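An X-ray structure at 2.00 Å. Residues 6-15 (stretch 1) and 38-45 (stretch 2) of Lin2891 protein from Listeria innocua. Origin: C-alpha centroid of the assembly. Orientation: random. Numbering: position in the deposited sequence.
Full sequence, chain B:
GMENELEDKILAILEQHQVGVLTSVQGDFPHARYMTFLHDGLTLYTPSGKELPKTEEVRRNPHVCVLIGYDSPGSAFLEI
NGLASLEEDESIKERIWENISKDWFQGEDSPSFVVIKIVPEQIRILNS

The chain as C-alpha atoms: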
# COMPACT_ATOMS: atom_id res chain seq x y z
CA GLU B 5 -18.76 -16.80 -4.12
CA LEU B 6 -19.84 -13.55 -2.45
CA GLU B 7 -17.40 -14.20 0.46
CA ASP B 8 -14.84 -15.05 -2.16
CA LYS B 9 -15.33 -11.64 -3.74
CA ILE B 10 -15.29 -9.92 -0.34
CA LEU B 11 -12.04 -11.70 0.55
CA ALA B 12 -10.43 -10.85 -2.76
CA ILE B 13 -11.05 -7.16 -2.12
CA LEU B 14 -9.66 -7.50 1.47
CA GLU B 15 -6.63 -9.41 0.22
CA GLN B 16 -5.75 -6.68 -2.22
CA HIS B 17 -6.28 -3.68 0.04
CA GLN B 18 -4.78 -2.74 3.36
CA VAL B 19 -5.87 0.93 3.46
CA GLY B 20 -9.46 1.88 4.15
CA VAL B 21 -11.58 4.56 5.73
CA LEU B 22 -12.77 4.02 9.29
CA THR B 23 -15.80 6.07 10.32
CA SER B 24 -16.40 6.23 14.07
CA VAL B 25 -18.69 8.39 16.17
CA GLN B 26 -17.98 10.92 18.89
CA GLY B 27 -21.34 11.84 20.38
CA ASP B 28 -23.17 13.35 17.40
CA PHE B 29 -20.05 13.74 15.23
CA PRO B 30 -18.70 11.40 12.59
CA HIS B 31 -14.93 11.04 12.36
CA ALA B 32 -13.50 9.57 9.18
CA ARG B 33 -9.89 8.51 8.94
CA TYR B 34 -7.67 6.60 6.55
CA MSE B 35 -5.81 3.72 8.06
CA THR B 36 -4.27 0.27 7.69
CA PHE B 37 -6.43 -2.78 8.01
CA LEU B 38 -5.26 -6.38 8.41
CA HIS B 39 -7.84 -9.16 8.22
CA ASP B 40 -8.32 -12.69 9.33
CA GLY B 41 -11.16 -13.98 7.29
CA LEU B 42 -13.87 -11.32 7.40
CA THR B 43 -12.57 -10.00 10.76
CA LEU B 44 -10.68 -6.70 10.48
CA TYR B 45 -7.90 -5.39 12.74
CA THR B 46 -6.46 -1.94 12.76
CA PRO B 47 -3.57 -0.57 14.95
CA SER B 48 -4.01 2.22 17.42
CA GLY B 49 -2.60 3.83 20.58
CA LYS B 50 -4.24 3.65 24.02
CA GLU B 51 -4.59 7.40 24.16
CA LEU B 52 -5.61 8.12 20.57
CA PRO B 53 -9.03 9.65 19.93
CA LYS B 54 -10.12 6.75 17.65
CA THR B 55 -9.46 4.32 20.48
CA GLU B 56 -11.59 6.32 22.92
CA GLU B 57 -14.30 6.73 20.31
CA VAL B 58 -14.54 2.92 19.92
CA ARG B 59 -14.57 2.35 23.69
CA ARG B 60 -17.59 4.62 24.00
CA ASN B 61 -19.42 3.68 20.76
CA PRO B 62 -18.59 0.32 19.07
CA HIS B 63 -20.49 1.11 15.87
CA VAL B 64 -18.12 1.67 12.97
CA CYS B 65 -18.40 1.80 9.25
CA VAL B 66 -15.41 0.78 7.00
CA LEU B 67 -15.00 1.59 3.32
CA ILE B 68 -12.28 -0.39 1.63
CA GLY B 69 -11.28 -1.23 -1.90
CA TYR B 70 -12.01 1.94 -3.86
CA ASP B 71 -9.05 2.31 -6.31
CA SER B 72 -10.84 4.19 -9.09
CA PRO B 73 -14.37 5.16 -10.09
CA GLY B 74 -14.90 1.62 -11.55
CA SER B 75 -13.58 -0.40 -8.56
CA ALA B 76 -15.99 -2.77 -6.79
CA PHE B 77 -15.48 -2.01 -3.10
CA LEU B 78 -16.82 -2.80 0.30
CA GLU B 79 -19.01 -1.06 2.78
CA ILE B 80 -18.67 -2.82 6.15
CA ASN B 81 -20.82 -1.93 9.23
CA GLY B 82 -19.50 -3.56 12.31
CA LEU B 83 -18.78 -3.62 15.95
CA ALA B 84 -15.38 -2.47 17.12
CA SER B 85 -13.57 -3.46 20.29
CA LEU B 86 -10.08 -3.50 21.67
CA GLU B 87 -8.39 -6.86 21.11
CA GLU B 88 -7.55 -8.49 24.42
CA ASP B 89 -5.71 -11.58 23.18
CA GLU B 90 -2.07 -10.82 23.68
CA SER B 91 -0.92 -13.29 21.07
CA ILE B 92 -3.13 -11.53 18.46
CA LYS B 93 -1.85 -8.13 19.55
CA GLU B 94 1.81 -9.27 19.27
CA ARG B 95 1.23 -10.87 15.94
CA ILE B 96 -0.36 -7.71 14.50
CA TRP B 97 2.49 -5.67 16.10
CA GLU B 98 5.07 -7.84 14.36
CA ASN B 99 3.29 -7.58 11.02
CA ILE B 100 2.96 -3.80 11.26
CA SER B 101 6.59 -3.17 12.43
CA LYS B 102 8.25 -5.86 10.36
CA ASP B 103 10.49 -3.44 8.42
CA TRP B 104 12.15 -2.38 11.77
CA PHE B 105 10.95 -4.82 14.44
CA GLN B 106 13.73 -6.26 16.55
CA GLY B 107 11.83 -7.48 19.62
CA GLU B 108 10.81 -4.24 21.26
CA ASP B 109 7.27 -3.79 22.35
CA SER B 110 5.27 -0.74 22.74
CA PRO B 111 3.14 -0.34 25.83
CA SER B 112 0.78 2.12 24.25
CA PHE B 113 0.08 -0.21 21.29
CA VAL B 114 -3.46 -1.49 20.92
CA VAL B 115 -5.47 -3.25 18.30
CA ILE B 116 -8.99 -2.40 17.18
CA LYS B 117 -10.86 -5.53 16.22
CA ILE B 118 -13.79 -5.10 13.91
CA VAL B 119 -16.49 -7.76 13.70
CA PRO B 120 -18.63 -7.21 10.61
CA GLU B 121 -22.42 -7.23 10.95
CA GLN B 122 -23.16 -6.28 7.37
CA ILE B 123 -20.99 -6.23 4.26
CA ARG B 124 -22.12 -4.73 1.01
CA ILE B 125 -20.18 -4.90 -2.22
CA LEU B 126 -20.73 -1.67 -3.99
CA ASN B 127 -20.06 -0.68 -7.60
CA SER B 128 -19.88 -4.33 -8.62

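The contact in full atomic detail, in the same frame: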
# COMPACT_ATOMS: atom_id res chain seq x y z
N LEU B 6 -19.76 -14.92 -2.97
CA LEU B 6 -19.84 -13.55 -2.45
C LEU B 6 -18.72 -13.35 -1.44
O LEU B 6 -18.06 -12.31 -1.51
CB LEU B 6 -21.21 -13.25 -1.82
CG LEU B 6 -21.41 -11.85 -1.22
CD1 LEU B 6 -20.97 -10.78 -2.16
CD2 LEU B 6 -22.86 -11.64 -0.80
N GLU B 7 -18.49 -14.33 -0.54
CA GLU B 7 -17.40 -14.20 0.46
C GLU B 7 -16.14 -14.11 -0.35
O GLU B 7 -15.24 -13.37 0.00
CB GLU B 7 -17.11 -15.43 1.36
CG GLU B 7 -18.19 -16.09 2.14
CD GLU B 7 -18.98 -15.14 2.92
OE1 GLU B 7 -19.36 -14.15 2.26
OE2 GLU B 7 -19.25 -15.39 4.12
N ASP B 8 -16.06 -14.98 -1.36
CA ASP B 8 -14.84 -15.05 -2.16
C ASP B 8 -14.54 -13.71 -2.74
O ASP B 8 -13.41 -13.28 -2.71
CB ASP B 8 -14.89 -16.16 -3.22
CG ASP B 8 -14.62 -17.55 -2.62
OD1 ASP B 8 -14.22 -17.61 -1.43
OD2 ASP B 8 -14.79 -18.55 -3.33
N LYS B 9 -15.57 -12.98 -3.17
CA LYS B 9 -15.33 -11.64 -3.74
C LYS B 9 -14.96 -10.64 -2.64
O LYS B 9 -14.13 -9.77 -2.82
CB LYS B 9 -16.54 -11.16 -4.59
N ILE B 10 -15.58 -10.79 -1.48
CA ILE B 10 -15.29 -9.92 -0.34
C ILE B 10 -13.83 -10.13 0.02
O ILE B 10 -13.08 -9.17 0.17
CB ILE B 10 -16.24 -10.18 0.84
CG1 ILE B 10 -17.64 -9.76 0.49
CG2 ILE B 10 -15.83 -9.41 2.14
CD1 ILE B 10 -18.72 -10.32 1.38
N LEU B 11 -13.42 -11.39 0.13
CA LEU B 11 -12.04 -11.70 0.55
C LEU B 11 -11.01 -11.20 -0.41
O LEU B 11 -9.92 -10.74 -0.02
CB LEU B 11 -11.87 -13.21 0.79
CG LEU B 11 -12.55 -13.70 2.04
CD1 LEU B 11 -12.68 -15.22 2.08
CD2 LEU B 11 -11.72 -13.17 3.22
N ALA B 12 -11.35 -11.28 -1.70
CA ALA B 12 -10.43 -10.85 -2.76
C ALA B 12 -10.16 -9.35 -2.58
O ALA B 12 -9.01 -8.90 -2.64
CB ALA B 12 -11.03 -11.16 -4.17
N ILE B 13 -11.21 -8.60 -2.26
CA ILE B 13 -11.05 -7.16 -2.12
C ILE B 13 -10.18 -6.88 -0.85
O ILE B 13 -9.28 -6.02 -0.86
CB ILE B 13 -12.40 -6.46 -2.04
CG1 ILE B 13 -13.19 -6.55 -3.36
CG2 ILE B 13 -12.17 -4.99 -1.68
CD1 ILE B 13 -14.61 -5.99 -3.27
N LEU B 14 -10.44 -7.64 0.22
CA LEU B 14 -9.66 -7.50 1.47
C LEU B 14 -8.21 -7.94 1.25
O LEU B 14 -7.31 -7.39 1.86
CB LEU B 14 -10.26 -8.32 2.63
CG LEU B 14 -11.63 -7.87 3.15
CD1 LEU B 14 -12.18 -8.79 4.24
CD2 LEU B 14 -11.54 -6.37 3.63
N GLU B 15 -7.98 -8.92 0.39
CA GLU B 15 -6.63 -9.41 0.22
C GLU B 15 -5.77 -8.42 -0.53
O GLU B 15 -4.56 -8.33 -0.30
CB GLU B 15 -6.62 -10.78 -0.48
CG GLU B 15 -7.39 -11.83 0.30
CD GLU B 15 -7.58 -13.12 -0.44
OE1 GLU B 15 -7.44 -13.10 -1.68
OE2 GLU B 15 -7.92 -14.13 0.21
N LEU B 38 -5.61 -4.97 8.64
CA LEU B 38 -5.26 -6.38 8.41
C LEU B 38 -6.58 -7.14 8.53
O LEU B 38 -7.58 -6.64 9.08
CB LEU B 38 -4.25 -6.88 9.48
CG LEU B 38 -2.97 -6.02 9.51
CD1 LEU B 38 -1.85 -6.55 10.36
CD2 LEU B 38 -2.45 -5.94 8.11
N HIS B 39 -6.65 -8.36 8.01
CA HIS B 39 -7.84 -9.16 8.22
C HIS B 39 -7.46 -10.62 8.42
O HIS B 39 -6.39 -11.08 8.06
CB HIS B 39 -8.78 -9.06 7.01
CG HIS B 39 -8.22 -9.73 5.81
ND1 HIS B 39 -8.66 -10.97 5.39
CD2 HIS B 39 -7.15 -9.42 5.04
CE1 HIS B 39 -7.92 -11.35 4.36
NE2 HIS B 39 -7.00 -10.43 4.13
N ASP B 40 -8.36 -11.29 9.06
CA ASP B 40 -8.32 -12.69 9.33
C ASP B 40 -9.71 -13.12 8.94
O ASP B 40 -10.69 -12.98 9.70
CB ASP B 40 -8.10 -12.97 10.81
CG ASP B 40 -8.21 -14.48 11.11
OD1 ASP B 40 -7.84 -15.25 10.23
OD2 ASP B 40 -8.69 -14.87 12.19
N GLY B 41 -9.83 -13.65 7.75
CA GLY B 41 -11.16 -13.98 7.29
C GLY B 41 -11.84 -12.64 7.12
O GLY B 41 -11.22 -11.67 6.66
N LEU B 42 -13.10 -12.57 7.52
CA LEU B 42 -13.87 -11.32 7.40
C LEU B 42 -13.71 -10.42 8.64
O LEU B 42 -14.29 -9.32 8.70
CB LEU B 42 -15.34 -11.58 7.09
CG LEU B 42 -15.68 -12.40 5.84
CD1 LEU B 42 -17.17 -12.34 5.67
CD2 LEU B 42 -14.96 -11.93 4.60
N THR B 43 -12.90 -10.86 9.59
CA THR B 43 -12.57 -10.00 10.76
C THR B 43 -11.44 -9.00 10.43
O THR B 43 -10.40 -9.37 9.89
CB THR B 43 -12.25 -10.81 12.03
OG1 THR B 43 -13.44 -11.50 12.44
CG2 THR B 43 -11.82 -9.91 13.19
N LEU B 44 -11.67 -7.73 10.73
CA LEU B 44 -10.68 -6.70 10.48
C LEU B 44 -9.98 -6.26 11.78
O LEU B 44 -10.54 -6.37 12.90
CB LEU B 44 -11.30 -5.49 9.83
CG LEU B 44 -11.96 -5.59 8.44
CD1 LEU B 44 -12.32 -4.20 7.98
CD2 LEU B 44 -11.12 -6.22 7.40
N TYR B 45 -8.74 -5.85 11.62
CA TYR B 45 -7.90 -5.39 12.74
C TYR B 45 -7.20 -4.13 12.26
O TYR B 45 -6.78 -4.02 11.11
CB TYR B 45 -6.86 -6.43 13.17
CG TYR B 45 -7.42 -7.73 13.72
CD1 TYR B 45 -7.88 -7.82 15.03
CD2 TYR B 45 -7.43 -8.87 12.96
CE1 TYR B 45 -8.39 -9.01 15.55
CE2 TYR B 45 -7.92 -10.07 13.46
CZ TYR B 45 -8.40 -10.13 14.75
OH TYR B 45 -8.93 -11.29 15.22

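A helix laid over a β-hairpin illustrates a general principle: side chains in ordinary rotamers can build a close apolar contact even when several CA-to-CB bonds do not point at the partner. In Lin2891 protein, helix 6-15 runs roughly antiparallel to strand 38-40, at 147°, with their axes 9.5 Å apart at closest approach. No hydrogen bond crosses between the two stretches; packing accounts for the contact.

Ile10, Leu11 and Leu14, one helical turn, all adopt m,t conformations, in which chi1 near -60° is the well that a helical backbone tolerates best. Leu42 is also m,t. Its CA-to-CB bond points sideways, yet the end of the side chain comes nearer: with chi2 near 180° CD1 is the trans branch, and it is the other methyl, Leu42 CD2, that lies 3.6 Å from Ile10 CG2, 3.7 Å from Leu11 CD2 and 4.2 Å from Leu14 CD1. One methyl thus meets three helical side chains. Leu11 likewise starts sideways and reaches inward with its end, whereas Leu14 points toward the hairpin from the outset. Leu14 CD2 lies 3.8 Å from Leu44 CD2, and Leu14 CD1 is 4.2 Å from both Leu42 CD2 and Leu44 CD2.

His39 shows how an internal hydrogen bond can orient a ring for packing. With chi1 at 69° (p) and chi2 at 103°, its ND1 donates to Gly41 O over 2.9 Å, tying the ring to the turn that follows. One ring face receives Leu14 CB, which sits 4.0 Å from the His39 ring centroid, only 4° off the normal, a CH-pi contact.

The type II' turn from Asp40 to Thr43 supports this arrangement. Gly41 has a phi of 68°, a positive value that favours glycine, and the turn is closed by Thr43 N bonding to Asp40 O at 3.1 Å. Its carbonyl also meets the helix, with Gly41 O 3.8 Å from Leu11 CD2.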